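Local coordinates for carbohydrate oxidase (Microdochium nivale, PDB 3RJA), which oxidises the C1 hydroxyl of mono-, oligo- and polysaccharides to lactones with bound FAD, passing the electrons to molecular oxygen to give hydrogen peroxide, at residues L61-K66 / F194-V199; S51-A56 / T164-D169; R171-S176 / A181-G186; E4-A9 / A56-L61. All coordinates share one frame; numbering follows the deposited sequence.

Contact 1: L61-K66 / F194-V199; sequences LKVSAK and FGIVAV. With FAD (flavin-adenine dinucleotide), chain B.
I196 reaches from strand 196-206 to two residues of strand 63-66, and its two branches divide the work. The delta methyl CD1 meets CG2 of V63 at 4.2 Å, where the two side chains cross obliquely. The branch methyl CG2 lies 3.9 Å from CB of A65. Chi1 of -60° sets CG1 anti to the carbonyl carbon and CG2 anti to the backbone N. Chi2 of 174° then extends the longer branch to V63. V63 and A65 both point toward I196, while S64 between them points away and bonds to H83. The adenine of FAD fits beside this apolar patch. CB of A65 is 3.8 Å from adenine C5A, and CG2 of I196 is 3.9 Å from N6A. Polar atoms of both backbones hold the cofactor. V197 N donates to N1A (2.9 Å, 159° at the hydrogen), and N6A donates to V197 O (3.0 Å). On the facing strand the ribose hydroxyl O2B donates to A65 O at 2.7 Å. An alanine in place of I196 would probably open a gap between the two strands and leave V63 and the adenine less firmly packed. The backbone pair at V197 reads the adenine edge much as a base-pairing partner would. The arrangement is the adenosine end of the FAD site in the FAD-binding domain of the PCMH-type, berberine-bridge-like flavoproteins.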
# COMPACT_ATOMS: atom_id res chain seq x y z
N LEU A 61 -0.89 -9.64 26.49
CA LEU A 61 0.05 -9.44 25.39
C LEU A 61 -0.55 -8.49 24.36
O LEU A 61 -1.77 -8.44 24.20
CB LEU A 61 0.38 -10.79 24.74
CG LEU A 61 0.92 -11.91 25.64
CD1 LEU A 61 0.96 -13.26 24.87
CD2 LEU A 61 2.33 -11.58 26.21
N LYS A 62 0.31 -7.76 23.63
CA LYS A 62 -0.13 -7.08 22.41
C LYS A 62 -0.20 -8.12 21.28
O LYS A 62 0.61 -9.09 21.23
CB LYS A 62 0.83 -5.93 22.03
CG LYS A 62 1.05 -4.89 23.16
CD LYS A 62 -0.29 -4.43 23.74
CE LYS A 62 -0.15 -3.19 24.67
NZ LYS A 62 -1.47 -2.64 25.10
N VAL A 63 -1.16 -7.92 20.39
CA VAL A 63 -1.30 -8.83 19.27
C VAL A 63 -1.21 -8.10 17.91
O VAL A 63 -1.83 -7.06 17.72
CB VAL A 63 -2.52 -9.82 19.44
CG1 VAL A 63 -3.71 -9.11 19.93
CG2 VAL A 63 -2.84 -10.58 18.15
N SER A 64 -0.42 -8.65 16.99
CA SER A 64 -0.33 -8.03 15.67
C SER A 64 -0.58 -9.06 14.56
O SER A 64 -0.03 -10.17 14.60
CB SER A 64 1.02 -7.32 15.51
OG SER A 64 1.11 -6.21 16.43
N ALA A 65 -1.42 -8.70 13.58
CA ALA A 65 -1.63 -9.60 12.41
C ALA A 65 -0.59 -9.36 11.31
O ALA A 65 -0.20 -8.22 11.04
CB ALA A 65 -3.01 -9.42 11.86
N LYS A 66 -0.11 -10.44 10.69
CA LYS A 66 0.79 -10.32 9.55
C LYS A 66 0.11 -11.06 8.42
O LYS A 66 -0.21 -12.23 8.57
CB LYS A 66 2.19 -10.94 9.83
CG LYS A 66 3.23 -10.62 8.72
CD LYS A 66 4.71 -10.61 9.25
CE LYS A 66 5.27 -12.04 9.41
NZ LYS A 66 5.33 -12.77 8.13
N PHE A 194 -8.30 -1.44 14.24
CA PHE A 194 -9.62 -1.75 14.83
C PHE A 194 -9.97 -3.19 15.10
O PHE A 194 -10.99 -3.46 15.74
CB PHE A 194 -10.72 -1.04 14.05
CG PHE A 194 -10.45 0.45 13.90
CD1 PHE A 194 -10.49 1.28 15.03
CD2 PHE A 194 -10.08 1.00 12.65
CE1 PHE A 194 -10.19 2.66 14.92
CE2 PHE A 194 -9.77 2.39 12.53
CZ PHE A 194 -9.84 3.21 13.67
N GLY A 195 -9.14 -4.11 14.62
CA GLY A 195 -9.32 -5.55 14.89
C GLY A 195 -8.53 -6.31 13.89
O GLY A 195 -7.66 -5.73 13.23
N ILE A 196 -8.80 -7.61 13.75
CA ILE A 196 -8.12 -8.40 12.71
C ILE A 196 -9.22 -8.78 11.70
O ILE A 196 -10.18 -9.50 12.05
CB ILE A 196 -7.40 -9.62 13.30
CG1 ILE A 196 -6.35 -9.14 14.31
CG2 ILE A 196 -6.78 -10.51 12.18
CD1 ILE A 196 -5.66 -10.22 15.10
N VAL A 197 -9.12 -8.25 10.48
CA VAL A 197 -10.11 -8.60 9.45
C VAL A 197 -9.92 -10.08 9.11
O VAL A 197 -8.79 -10.52 8.81
CB VAL A 197 -10.00 -7.74 8.18
CG1 VAL A 197 -11.04 -8.22 7.09
CG2 VAL A 197 -10.22 -6.24 8.52
N ALA A 198 -11.03 -10.83 9.16
CA ALA A 198 -11.03 -12.29 8.96
C ALA A 198 -11.61 -12.68 7.59
O ALA A 198 -11.31 -13.75 7.07
CB ALA A 198 -11.85 -12.99 10.09
N VAL A 199 -12.46 -11.80 7.04
CA VAL A 199 -12.97 -11.98 5.66
C VAL A 199 -13.11 -10.60 5.03
O VAL A 199 -13.68 -9.68 5.65
CB VAL A 199 -14.37 -12.68 5.62
CG1 VAL A 199 -14.86 -12.90 4.18
CG2 VAL A 199 -14.36 -14.02 6.38
PA FAD B . 1.66 -6.72 6.65
O1A FAD B . 1.31 -8.17 6.85
O2A FAD B . 3.07 -6.35 7.01
O5B FAD B . 0.65 -5.82 7.50
C5B FAD B . 0.59 -4.41 7.27
C4B FAD B . -0.26 -3.77 8.38
O4B FAD B . -1.60 -4.24 8.29
C3B FAD B . 0.23 -4.12 9.79
O3B FAD B . -0.13 -3.06 10.68
C2B FAD B . -0.63 -5.34 10.11
O2B FAD B . -0.79 -5.65 11.48
C1B FAD B . -1.95 -4.92 9.47
N9A FAD B . -2.74 -6.10 9.12
C8A FAD B . -2.32 -7.24 8.44
N7A FAD B . -3.40 -8.06 8.35
C5A FAD B . -4.46 -7.47 8.93
C6A FAD B . -5.78 -7.88 9.11
N6A FAD B . -6.21 -9.08 8.64
N1A FAD B . -6.65 -7.01 9.74
C2A FAD B . -6.21 -5.79 10.23
N3A FAD B . -4.89 -5.39 10.09
C4A FAD B . -4.05 -6.23 9.43
N1 FAD B . 1.39 -0.18 -2.02
C2 FAD B . 0.49 0.40 -2.92
O2 FAD B . -0.45 1.11 -2.53
N3 FAD B . 0.65 0.09 -4.27
C4 FAD B . 1.55 -0.82 -4.78
O4 FAD B . 1.55 -1.12 -5.99
C4X FAD B . 2.53 -1.37 -3.79
N5 FAD B . 3.45 -2.23 -4.18
C5X FAD B . 4.30 -2.84 -3.28
C6 FAD B . 5.22 -3.83 -3.70
C7 FAD B . 5.98 -4.54 -2.79
C7M FAD B . 6.98 -5.61 -3.26
C8 FAD B . 5.73 -4.35 -1.40
C8M FAD B . 6.52 -5.12 -0.36
C9 FAD B . 4.89 -3.34 -0.97
C9A FAD B . 4.14 -2.58 -1.89
N10 FAD B . 3.17 -1.64 -1.48
C10 FAD B . 2.41 -0.95 -2.42
C1' FAD B . 3.00 -1.34 -0.02
C2' FAD B . 1.86 -2.17 0.56
O2' FAD B . 0.62 -1.62 0.14
C3' FAD B . 1.91 -2.11 2.07
O3' FAD B . 3.19 -2.48 2.54
C4' FAD B . 0.82 -3.02 2.66
O4' FAD B . 0.46 -2.55 3.92
C5' FAD B . 1.27 -4.48 2.72
O5' FAD B . 0.23 -5.27 3.24
P FAD B . 0.61 -6.71 3.90
O1P FAD B . -0.64 -7.44 4.29
O2P FAD B . 1.49 -7.50 2.93
O3P FAD B . 1.49 -6.20 5.13

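Contact 2: S51-A56 / T164-D169; sequences SAVQCA and TVVLAD
This is helix-on-sheet packing in the FAD-binding domain: helix 46-58 lies against the end of strand 160-166 and the turn that follows it. V53 carries the contact from the helix and points toward the strand. Its two methyls have different partners. CG2 meets CG1 of V166 at 4.0 Å, and the two valines lie side by side, running opposite ways. CG1 rests against the backbone instead, 3.5 Å from L167 O. It is equally near A168 O. With chi1 at 169°, V53 holds CG1 anti to the backbone N and CG2 anti to the carbonyl carbon. This turn of the side chain lets one methyl face the strand and the other the turn. V166 has the same kind of rotamer, with chi1 at 178°, and offers the methyl that is anti to its own backbone N. L167 and A168 point away from the helix and take part mainly through their carbonyls. The side chain of L167 packs on V173 of the next strand, while A168 touches D458 and F463. V53 also touches I196, so it reaches both neighbouring strands of the sheet. Behind it, C55 faces the N-terminal helix 2-9. One water joins the two backbones at the edge of the contact. It donates to A168 O at 2.9 Å and, more weakly, to V53 O at 3.0 Å.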
# COMPACT_ATOMS: atom_id res chain seq x y z
N SER A 51 -9.48 -17.20 18.95
CA SER A 51 -8.84 -17.83 20.09
C SER A 51 -7.48 -17.17 20.39
O SER A 51 -7.08 -17.04 21.57
CB SER A 51 -8.64 -19.32 19.79
OG SER A 51 -9.91 -19.96 19.66
N ALA A 52 -6.75 -16.79 19.33
CA ALA A 52 -5.46 -16.14 19.51
C ALA A 52 -5.65 -14.81 20.24
O ALA A 52 -4.93 -14.51 21.16
CB ALA A 52 -4.70 -15.96 18.16
N VAL A 53 -6.65 -14.03 19.84
CA VAL A 53 -6.97 -12.77 20.51
C VAL A 53 -7.38 -13.00 21.99
O VAL A 53 -6.95 -12.25 22.88
CB VAL A 53 -8.00 -11.94 19.68
CG1 VAL A 53 -8.58 -10.73 20.43
CG2 VAL A 53 -7.36 -11.48 18.35
N GLN A 54 -8.14 -14.07 22.28
CA GLN A 54 -8.42 -14.48 23.67
C GLN A 54 -7.14 -14.74 24.51
O GLN A 54 -7.02 -14.24 25.64
CB GLN A 54 -9.25 -15.77 23.67
CG GLN A 54 -10.73 -15.62 23.45
CD GLN A 54 -11.47 -16.91 23.81
OE1 GLN A 54 -11.40 -17.92 23.08
NE2 GLN A 54 -12.16 -16.89 24.96
N CYS A 55 -6.20 -15.53 23.98
CA CYS A 55 -4.92 -15.78 24.68
C CYS A 55 -4.16 -14.49 24.98
O CYS A 55 -3.58 -14.31 26.09
CB CYS A 55 -4.04 -16.73 23.84
SG CYS A 55 -4.68 -18.42 23.86
N ALA A 56 -4.15 -13.60 24.00
CA ALA A 56 -3.46 -12.31 24.16
C ALA A 56 -4.07 -11.59 25.36
O ALA A 56 -3.34 -11.10 26.23
CB ALA A 56 -3.60 -11.47 22.90
N THR A 164 -15.75 -9.18 7.82
CA THR A 164 -15.94 -9.86 9.08
C THR A 164 -14.71 -9.49 9.90
O THR A 164 -13.58 -9.53 9.40
CB THR A 164 -16.03 -11.39 8.87
OG1 THR A 164 -17.13 -11.66 7.99
CG2 THR A 164 -16.27 -12.11 10.20
N VAL A 165 -14.91 -9.09 11.14
CA VAL A 165 -13.77 -8.58 11.92
C VAL A 165 -13.75 -9.24 13.29
O VAL A 165 -14.79 -9.34 13.95
CB VAL A 165 -13.86 -7.05 12.10
CG1 VAL A 165 -12.58 -6.48 12.72
CG2 VAL A 165 -14.17 -6.36 10.80
N VAL A 166 -12.57 -9.67 13.72
CA VAL A 166 -12.35 -10.10 15.12
C VAL A 166 -11.92 -8.89 15.93
O VAL A 166 -10.87 -8.27 15.63
CB VAL A 166 -11.25 -11.21 15.20
CG1 VAL A 166 -10.98 -11.61 16.68
CG2 VAL A 166 -11.65 -12.40 14.38
N LEU A 167 -12.71 -8.53 16.95
CA LEU A 167 -12.41 -7.35 17.77
C LEU A 167 -11.46 -7.68 18.91
O LEU A 167 -11.25 -8.86 19.20
CB LEU A 167 -13.69 -6.71 18.35
CG LEU A 167 -14.75 -6.29 17.33
CD1 LEU A 167 -15.95 -5.61 18.02
CD2 LEU A 167 -14.16 -5.39 16.22
N ALA A 168 -10.96 -6.64 19.59
CA ALA A 168 -10.03 -6.80 20.73
C ALA A 168 -10.58 -7.61 21.91
O ALA A 168 -9.83 -8.29 22.64
CB ALA A 168 -9.52 -5.42 21.21
N ASP A 169 -11.90 -7.55 22.09
CA ASP A 169 -12.55 -8.30 23.16
C ASP A 169 -12.87 -9.75 22.78
O ASP A 169 -13.48 -10.48 23.57
CB ASP A 169 -13.81 -7.58 23.65
CG ASP A 169 -14.93 -7.49 22.59
OD1 ASP A 169 -14.80 -8.02 21.46
OD2 ASP A 169 -15.98 -6.89 22.93
O HOH W 1 -9.68 -11.08 23.57

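Contact 3: R171-S176 / A181-G186; sequences RIVEAS and ADLFWG
F184 has chi1 at -167°, with CG anti to the backbone N, and its second torsion turns the ring flat against the backbone of S176. CA of S176 sits over the ring centre in a CH-pi contact, 3.5 Å from the centroid and 13° off the ring normal. The carbonyl carbon of S176 lies over the same face, 3.4 Å from CD2. The side chain of S176 points away, and its hydroxyl bonds to T178 N in the connecting turn. L183 also sets CG anti to its backbone N. Its CD2 meets CG2 of V173 at 3.6 Å. A175 fills the space between the two helix residues, with CB 4.0 Å from CB of F184 and 4.1 Å from CG of L183. Nearer the start of the helix, CA of A181 makes a CA-H...O contact of 3.3 Å with S176 O. An alanine at F184 would probably leave the S176 backbone without its aromatic cover and open a gap beside it. The axes of segments 172-176 and 181-186 approach to 6.1 Å, their directions 73° apart. This is a strand-turn-helix unit, in which the edge strand 172-176 of the antiparallel sheet is packed by the helix that follows it.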
# COMPACT_ATOMS: atom_id res chain seq x y z
N ARG A 171 -14.92 -10.77 20.25
CA ARG A 171 -16.14 -10.90 19.44
C ARG A 171 -15.87 -10.86 17.93
O ARG A 171 -14.95 -10.19 17.44
CB ARG A 171 -17.16 -9.83 19.79
CG ARG A 171 -17.74 -9.98 21.18
CD ARG A 171 -18.83 -8.97 21.41
NE ARG A 171 -18.33 -7.59 21.42
CZ ARG A 171 -18.81 -6.60 20.66
NH1 ARG A 171 -19.79 -6.84 19.77
NH2 ARG A 171 -18.30 -5.37 20.78
N ILE A 172 -16.68 -11.59 17.19
CA ILE A 172 -16.63 -11.53 15.74
C ILE A 172 -17.83 -10.71 15.28
O ILE A 172 -18.95 -11.00 15.70
CB ILE A 172 -16.69 -12.93 15.14
CG1 ILE A 172 -15.48 -13.77 15.61
CG2 ILE A 172 -16.83 -12.84 13.59
CD1 ILE A 172 -15.64 -15.29 15.39
N VAL A 173 -17.60 -9.66 14.48
CA VAL A 173 -18.69 -8.79 14.01
C VAL A 173 -18.58 -8.54 12.52
O VAL A 173 -17.50 -8.63 11.93
CB VAL A 173 -18.73 -7.41 14.77
CG1 VAL A 173 -18.86 -7.59 16.28
CG2 VAL A 173 -17.52 -6.52 14.40
N GLU A 174 -19.72 -8.24 11.90
CA GLU A 174 -19.76 -7.79 10.52
C GLU A 174 -19.76 -6.26 10.49
O GLU A 174 -20.30 -5.61 11.40
CB GLU A 174 -21.01 -8.31 9.81
CG GLU A 174 -21.24 -9.82 9.90
CD GLU A 174 -20.13 -10.63 9.24
OE1 GLU A 174 -19.59 -10.18 8.22
OE2 GLU A 174 -19.81 -11.70 9.76
N ALA A 175 -19.14 -5.70 9.46
CA ALA A 175 -19.15 -4.27 9.22
C ALA A 175 -19.40 -3.98 7.75
O ALA A 175 -18.90 -4.69 6.87
CB ALA A 175 -17.86 -3.60 9.69
N SER A 176 -20.18 -2.94 7.47
CA SER A 176 -20.57 -2.63 6.11
C SER A 176 -21.28 -1.31 6.18
O SER A 176 -21.35 -0.73 7.26
CB SER A 176 -21.51 -3.72 5.52
OG SER A 176 -22.84 -3.55 6.02
N ALA A 181 -21.38 0.70 10.61
CA ALA A 181 -20.86 1.60 9.58
C ALA A 181 -19.69 2.48 10.07
O ALA A 181 -18.82 2.88 9.26
CB ALA A 181 -22.00 2.45 8.93
N ASP A 182 -19.63 2.71 11.39
CA ASP A 182 -18.53 3.43 12.00
C ASP A 182 -17.23 2.60 11.98
O ASP A 182 -16.15 3.14 11.66
CB ASP A 182 -18.86 3.93 13.43
CG ASP A 182 -19.25 2.79 14.43
OD1 ASP A 182 -19.74 1.69 14.03
OD2 ASP A 182 -19.09 3.04 15.63
N LEU A 183 -17.35 1.31 12.29
CA LEU A 183 -16.21 0.39 12.21
C LEU A 183 -15.76 0.27 10.76
O LEU A 183 -14.56 0.36 10.47
CB LEU A 183 -16.60 -0.99 12.74
CG LEU A 183 -15.54 -2.10 12.69
CD1 LEU A 183 -14.21 -1.65 13.32
CD2 LEU A 183 -16.06 -3.37 13.39
N PHE A 184 -16.74 0.09 9.87
CA PHE A 184 -16.53 -0.01 8.42
C PHE A 184 -15.71 1.18 7.88
O PHE A 184 -14.78 1.00 7.07
CB PHE A 184 -17.90 -0.08 7.72
CG PHE A 184 -17.84 -0.50 6.29
CD1 PHE A 184 -17.23 -1.70 5.92
CD2 PHE A 184 -18.41 0.29 5.31
CE1 PHE A 184 -17.17 -2.09 4.59
CE2 PHE A 184 -18.36 -0.09 3.99
CZ PHE A 184 -17.77 -1.30 3.63
N TRP A 185 -16.04 2.37 8.36
CA TRP A 185 -15.35 3.60 7.95
C TRP A 185 -13.86 3.54 8.34
O TRP A 185 -12.98 3.81 7.50
CB TRP A 185 -16.05 4.81 8.63
CG TRP A 185 -15.52 6.16 8.24
CD1 TRP A 185 -15.93 6.93 7.19
CD2 TRP A 185 -14.49 6.91 8.90
NE1 TRP A 185 -15.23 8.11 7.16
CE2 TRP A 185 -14.34 8.13 8.20
CE3 TRP A 185 -13.69 6.69 10.03
CZ2 TRP A 185 -13.43 9.14 8.59
CZ3 TRP A 185 -12.78 7.71 10.44
CH2 TRP A 185 -12.65 8.89 9.70
N GLY A 186 -13.59 3.17 9.60
CA GLY A 186 -12.23 2.99 10.08
C GLY A 186 -11.47 1.88 9.38
O GLY A 186 -10.27 2.02 9.12

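Contact 4: E4-A9 / A56-L61; sequences EACLSA and AKKLNL
C6 of helix 2-9 overlaps the last turn of helix 46-58, meeting K58 with its sulfur and L59 with its CB. SG is 4.2 Å from CD of K58, which comes alongside with the aliphatic part of its chain. CB of C6 is 4.2 Å from CD1 of L59. The first torsion of C6, -174°, puts SG anti to the backbone N and sends it to the other helix, where it forms a disulfide with C55. K58 leaves its backbone with CG anti to the N (chi1 -172°). Its extended chain carries CD past the sulfur, and a bend at chi4 turns the amine aside. At L59 the backbone departs from the helix, and the L59 side chain also touches A2 and I3. N60 takes left-handed backbone angles, and L61 N donates to A56 O at 2.9 Å, closing the helix in a Schellman motif. L7, next to C6, packs on A52 and C55. This is a surface contact, and its apolar touches flank the covalent link. The arrangement is a disulfide-linked helix pair, tying the N-terminal helix of the mature enzyme to a helix of the FAD-binding domain.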
# COMPACT_ATOMS: atom_id res chain seq x y z
N GLU A 4 2.22 -20.46 24.40
CA GLU A 4 2.18 -21.69 23.59
C GLU A 4 1.06 -22.62 24.12
O GLU A 4 0.21 -23.10 23.37
CB GLU A 4 3.52 -22.43 23.62
CG GLU A 4 4.71 -21.73 22.91
CD GLU A 4 5.32 -20.59 23.73
OE1 GLU A 4 5.02 -20.49 24.94
OE2 GLU A 4 6.10 -19.80 23.16
N ALA A 5 1.06 -22.84 25.43
CA ALA A 5 0.06 -23.71 26.07
C ALA A 5 -1.34 -23.19 25.78
O ALA A 5 -2.22 -23.96 25.42
CB ALA A 5 0.29 -23.75 27.58
N CYS A 6 -1.52 -21.88 25.90
CA CYS A 6 -2.83 -21.25 25.67
C CYS A 6 -3.32 -21.48 24.24
O CYS A 6 -4.48 -21.80 24.03
CB CYS A 6 -2.80 -19.74 25.94
SG CYS A 6 -4.44 -18.97 25.83
N LEU A 7 -2.43 -21.28 23.27
CA LEU A 7 -2.79 -21.43 21.88
C LEU A 7 -3.09 -22.91 21.56
O LEU A 7 -4.06 -23.22 20.86
CB LEU A 7 -1.66 -20.90 20.98
CG LEU A 7 -1.49 -19.39 20.98
CD1 LEU A 7 -0.16 -18.97 20.33
CD2 LEU A 7 -2.71 -18.65 20.34
N SER A 8 -2.26 -23.80 22.08
CA SER A 8 -2.43 -25.23 21.82
C SER A 8 -3.72 -25.79 22.44
O SER A 8 -4.40 -26.58 21.80
CB SER A 8 -1.20 -26.00 22.29
OG SER A 8 -0.23 -25.96 21.27
N ALA A 9 -4.05 -25.34 23.65
CA ALA A 9 -5.31 -25.69 24.33
C ALA A 9 -6.53 -25.33 23.52
O ALA A 9 -7.55 -26.01 23.60
CB ALA A 9 -5.40 -25.00 25.71
N ALA A 56 -4.15 -13.60 24.00
CA ALA A 56 -3.46 -12.31 24.16
C ALA A 56 -4.07 -11.59 25.36
O ALA A 56 -3.34 -11.10 26.23
CB ALA A 56 -3.60 -11.47 22.90
N LYS A 57 -5.41 -11.55 25.41
CA LYS A 57 -6.12 -10.92 26.54
C LYS A 57 -5.79 -11.60 27.89
O LYS A 57 -5.53 -10.93 28.89
CB LYS A 57 -7.65 -10.92 26.32
CG LYS A 57 -8.40 -10.34 27.54
CD LYS A 57 -9.90 -10.39 27.36
CE LYS A 57 -10.62 -9.95 28.61
NZ LYS A 57 -12.07 -9.95 28.36
N LYS A 58 -5.79 -12.93 27.89
CA LYS A 58 -5.48 -13.70 29.11
C LYS A 58 -4.07 -13.41 29.68
O LYS A 58 -3.90 -13.32 30.89
CB LYS A 58 -5.62 -15.20 28.82
CG LYS A 58 -5.50 -16.08 30.05
CD LYS A 58 -5.18 -17.54 29.68
CE LYS A 58 -5.62 -18.52 30.78
NZ LYS A 58 -7.13 -18.65 30.82
N LEU A 59 -3.08 -13.25 28.79
CA LEU A 59 -1.68 -13.16 29.20
C LEU A 59 -1.16 -11.72 29.15
O LEU A 59 0.05 -11.48 29.28
CB LEU A 59 -0.82 -14.10 28.36
CG LEU A 59 -1.25 -15.59 28.47
CD1 LEU A 59 -0.56 -16.46 27.43
CD2 LEU A 59 -1.03 -16.16 29.87
N ASN A 60 -2.08 -10.77 29.01
CA ASN A 60 -1.74 -9.35 28.77
C ASN A 60 -0.66 -9.12 27.70
O ASN A 60 0.36 -8.47 27.95
CB ASN A 60 -1.35 -8.63 30.08
CG ASN A 60 -1.51 -7.11 29.97
OD1 ASN A 60 -2.27 -6.59 29.13
ND2 ASN A 60 -0.79 -6.40 30.81
N LEU A 61 -0.89 -9.64 26.49
CA LEU A 61 0.05 -9.44 25.39
C LEU A 61 -0.55 -8.49 24.36
O LEU A 61 -1.77 -8.44 24.20
CB LEU A 61 0.38 -10.79 24.74
CG LEU A 61 0.92 -11.91 25.64
CD1 LEU A 61 0.96 -13.26 24.87
CD2 LEU A 61 2.33 -11.58 26.21

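In the fold
Contacts 1 and 2 meet, their centres 7 Å apart. The hydrogen bond from I196 N to V166 O (2.9 Å) pairs their neighbouring strands in the antiparallel sheet. Contact 3 extends that sheet by one strand, with V165 N hydrogen-bonded to V173 O at 2.7 Å. Its helix also touches contact 1, where F194 CB packs 3.6 Å from L183 CD1. Contact 4 lies at the C-terminal end of helix 46-58, farther from the chain's centre. The disulfide between C55 SG and C6 SG (2.1 Å) connects it to contact 2. Contact 1 holds FAD directly. The side chains of V166 in contact 2 and L183 in contact 3 are about 8 and 10 Å from the cofactor.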